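Local coordinates for development-specific protein S (Myxococcus xanthus, PDB 1NPS) that assembles on the surface of myxospores in the presence of calcium ions, its N-terminal domain, the part described here, binding two of them, at residues 49-54 / 79-84. Residues are numbered along the deposited sequence; the frame is centred on the assembly and turned at random.
With CA (calcium ion), chain C.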
ATOM      1  N   ALA A  49       5.436  -0.539   4.829  1.00  8.55           N
ATOM      2  CA  ALA A  49       4.489   0.450   4.338  1.00  8.13           C
ATOM      3  C   ALA A  49       3.467   0.811   5.399  1.00  7.39           C
ATOM      4  O   ALA A  49       3.116   0.001   6.259  1.00  8.15           O
ATOM      5  CB  ALA A  49       3.753  -0.091   3.098  1.00  6.64           C
ATOM      6  N   ILE A  50       3.002   2.046   5.331  1.00  8.70           N
ATOM      7  CA  ILE A  50       1.954   2.519   6.227  1.00  7.65           C
ATOM      8  C   ILE A  50       0.828   2.911   5.274  1.00  6.54           C
ATOM      9  O   ILE A  50       1.022   3.769   4.407  1.00  6.79           O
ATOM     10  CB  ILE A  50       2.369   3.743   7.070  1.00  6.86           C
ATOM     11  CG1 ILE A  50       3.656   3.441   7.840  1.00  7.37           C
ATOM     12  CG2 ILE A  50       1.246   4.069   8.067  1.00  5.24           C
ATOM     13  CD1 ILE A  50       4.281   4.633   8.560  1.00  8.78           C
ATOM     14  N   LEU A  51      -0.298   2.209   5.364  1.00  4.84           N
ATOM     15  CA  LEU A  51      -1.449   2.483   4.508  1.00  5.48           C
ATOM     16  C   LEU A  51      -2.425   3.362   5.302  1.00  4.99           C
ATOM     17  O   LEU A  51      -2.706   3.088   6.468  1.00  6.63           O
ATOM     18  CB  LEU A  51      -2.106   1.169   4.080  1.00  5.86           C
ATOM     19  CG  LEU A  51      -1.161   0.040   3.662  1.00  7.10           C
ATOM     20  CD1 LEU A  51      -1.985  -1.151   3.209  1.00  8.38           C
ATOM     21  CD2 LEU A  51      -0.212   0.486   2.568  1.00  6.81           C
ATOM     22  N   TYR A  52      -2.886   4.443   4.689  1.00  4.93           N
ATOM     23  CA  TYR A  52      -3.784   5.399   5.341  1.00  3.95           C
ATOM     24  C   TYR A  52      -5.136   5.436   4.673  1.00  3.49           C
ATOM     25  O   TYR A  52      -5.232   5.361   3.453  1.00  4.38           O
ATOM     26  CB  TYR A  52      -3.186   6.816   5.287  1.00  2.36           C
ATOM     27  CG  TYR A  52      -1.820   6.964   5.915  1.00  2.32           C
ATOM     28  CD1 TYR A  52      -1.681   7.272   7.260  1.00  3.87           C
ATOM     29  CD2 TYR A  52      -0.666   6.811   5.155  1.00  3.35           C
ATOM     30  CE1 TYR A  52      -0.426   7.425   7.830  1.00  4.18           C
ATOM     31  CE2 TYR A  52       0.582   6.960   5.708  1.00  3.77           C
ATOM     32  CZ  TYR A  52       0.702   7.265   7.047  1.00  4.80           C
ATOM     33  OH  TYR A  52       1.955   7.377   7.603  1.00  6.22           O
ATOM     34  N   GLN A  53      -6.186   5.592   5.469  1.00  5.66           N
ATOM     35  CA  GLN A  53      -7.544   5.655   4.945  1.00  7.28           C
ATOM     36  C   GLN A  53      -7.824   7.009   4.304  1.00  7.00           C
ATOM     37  O   GLN A  53      -8.675   7.139   3.428  1.00  8.56           O
ATOM     38  CB  GLN A  53      -8.539   5.394   6.071  1.00 10.35           C
ATOM     39  CG  GLN A  53      -9.981   5.225   5.610  1.00 14.09           C
ATOM     40  CD  GLN A  53     -10.792   4.398   6.593  1.00 17.16           C
ATOM     41  OE1 GLN A  53     -10.687   3.163   6.617  1.00 18.20           O
ATOM     42  NE2 GLN A  53     -11.570   5.068   7.439  1.00 18.41           N
ATOM     43  N   ASN A  54      -7.133   8.034   4.787  1.00  8.47           N
ATOM     44  CA  ASN A  54      -7.305   9.385   4.247  1.00  9.02           C
ATOM     45  C   ASN A  54      -6.070   9.833   3.465  1.00  7.64           C
ATOM     46  O   ASN A  54      -4.965   9.356   3.692  1.00  6.17           O
ATOM     47  CB  ASN A  54      -7.565  10.413   5.366  1.00  9.78           C
ATOM     48  CG  ASN A  54      -8.850  10.156   6.131  1.00 11.68           C
ATOM     49  OD1 ASN A  54      -9.785   9.533   5.629  1.00 14.23           O
ATOM     50  ND2 ASN A  54      -8.912  10.673   7.348  1.00 13.29           N
ATOM     51  N   SER A  79      -6.026   5.610   0.771  1.00  5.85           N
ATOM     52  CA  SER A  79      -5.942   6.820  -0.036  1.00  5.59           C
ATOM     53  C   SER A  79      -4.551   7.442  -0.118  1.00  4.96           C
ATOM     54  O   SER A  79      -4.303   8.301  -0.955  1.00  4.78           O
ATOM     55  CB  SER A  79      -6.963   7.849   0.440  1.00  5.76           C
ATOM     56  OG  SER A  79      -8.285   7.330   0.355  1.00  5.99           O
ATOM     57  N   SER A  80      -3.661   7.058   0.785  1.00  5.44           N
ATOM     58  CA  SER A  80      -2.282   7.544   0.749  1.00  4.94           C
ATOM     59  C   SER A  80      -1.385   6.466   1.353  1.00  5.43           C
ATOM     60  O   SER A  80      -1.868   5.598   2.099  1.00  5.16           O
ATOM     61  CB  SER A  80      -2.120   8.931   1.407  1.00  5.51           C
ATOM     62  OG  SER A  80      -2.484   8.948   2.778  1.00  4.38           O
ATOM     63  N   ILE A  81      -0.111   6.462   0.961  1.00  4.53           N
ATOM     64  CA  ILE A  81       0.842   5.441   1.417  1.00  4.94           C
ATOM     65  C   ILE A  81       2.271   5.997   1.568  1.00  4.80           C
ATOM     66  O   ILE A  81       2.706   6.845   0.783  1.00  4.95           O
ATOM     67  CB  ILE A  81       0.953   4.257   0.363  1.00  6.60           C
ATOM     68  CG1 ILE A  81      -0.421   3.661   0.034  1.00  6.57           C
ATOM     69  CG2 ILE A  81       1.881   3.153   0.870  1.00  6.29           C
ATOM     70  CD1 ILE A  81      -0.394   2.624  -1.108  1.00  3.21           C
ATOM     71  N   ARG A  82       2.983   5.522   2.588  1.00  4.14           N
ATOM     72  CA  ARG A  82       4.386   5.891   2.812  1.00  3.89           C
ATOM     73  C   ARG A  82       5.154   4.564   2.812  1.00  3.84           C
ATOM     74  O   ARG A  82       4.832   3.657   3.580  1.00  4.20           O
ATOM     75  CB  ARG A  82       4.586   6.606   4.159  1.00  3.31           C
ATOM     76  CG  ARG A  82       3.853   7.947   4.287  1.00  5.33           C
ATOM     77  CD  ARG A  82       4.251   8.711   5.553  1.00  7.52           C
ATOM     78  NE  ARG A  82       5.701   8.840   5.646  1.00  9.98           N
ATOM     79  CZ  ARG A  82       6.408   8.775   6.770  1.00 12.39           C
ATOM     80  NH1 ARG A  82       5.806   8.637   7.944  1.00 12.32           N
ATOM     81  NH2 ARG A  82       7.729   8.883   6.715  1.00 13.33           N
ATOM     82  N   VAL A  83       6.064   4.393   1.866  1.00  4.58           N
ATOM     83  CA  VAL A  83       6.860   3.170   1.788  1.00  3.94           C
ATOM     84  C   VAL A  83       8.197   3.538   2.398  1.00  4.71           C
ATOM     85  O   VAL A  83       8.862   4.457   1.936  1.00  4.65           O
ATOM     86  CB  VAL A  83       7.001   2.680   0.328  1.00  3.46           C
ATOM     87  CG1 VAL A  83       7.859   1.409   0.265  1.00  2.02           C
ATOM     88  CG2 VAL A  83       5.599   2.429  -0.267  1.00  3.18           C
ATOM     89  N   ILE A  84       8.603   2.806   3.422  1.00  5.87           N
ATOM     90  CA  ILE A  84       9.826   3.147   4.124  1.00  7.84           C
ATOM     91  C   ILE A  84      10.882   2.049   4.194  1.00  8.76           C
ATOM     92  O   ILE A  84      10.568   0.922   4.547  1.00  8.49           O
ATOM     93  CB  ILE A  84       9.461   3.602   5.568  1.00  7.97           C
ATOM     94  CG1 ILE A  84       8.359   4.672   5.512  1.00  7.18           C
ATOM     95  CG2 ILE A  84      10.691   4.142   6.272  1.00  9.64           C
ATOM     96  CD1 ILE A  84       7.547   4.806   6.757  1.00  7.46           C
TER
HETATM   97 CA    CA C 145      -9.762   6.283   1.452  1.00 17.16          CA
HETATM   98  O   HOH W   1      -8.519   5.404   1.677  1.00 43.10           O
HETATM   99  O   HOH W   2     -10.622   7.761   1.249  1.00 60.70           O
HETATM  100  O   HOH W   3     -11.347   5.672   2.570  1.00 20.87           O
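Ile50 and Arg82 form a hydrogen-bonded antiparallel pair in the second Greek key motif of this βγ-crystallin domain, joining the two inner strands of a four-stranded sheet. Ile50 N donates to Arg82 O (3.0 Å), and Arg82 N returns a bond to Ile50 O. Next along, Tyr52 N gives its hydrogen to Ser80 O, while Tyr52 O accepts one from Ser79 N at 2.8 Å; Ser79 and Ser80 thus both face Tyr52, a classic beta bulge. At the bulge end the two segments bind a calcium ion through Gln53 O (2.4 Å) and Ser79 OG (2.1 Å), with Asn36 OD1 as a further ligand. Ser79 OG is also hydrogen-bonded to Asn35 OD1.

Leu51 and Ile81 lie side by side on the face shared with Ala49 and Val83, CD2 of Leu51 against CG2 of Ile81. On the other face the Tyr52 ring turns its edge to the Ser80 backbone and its OH reaches the aliphatic part of Arg82, 3.4 Å from CD, while Arg82 NE donates a hydrogen bond to Asn22 OD1. An alanine in place of Tyr52 would probably open a gap beside Arg82 CG and CD, leaving these methylenes freer to shift, though NE would still be held by Asn22. Ser80 OG, tucked between its own backbone N and carbonyl carbon (chi1 61°), accepts a hydrogen bond from Phe57 N and donates to Asn54 O at 2.7 Å, in the plane of that carbonyl.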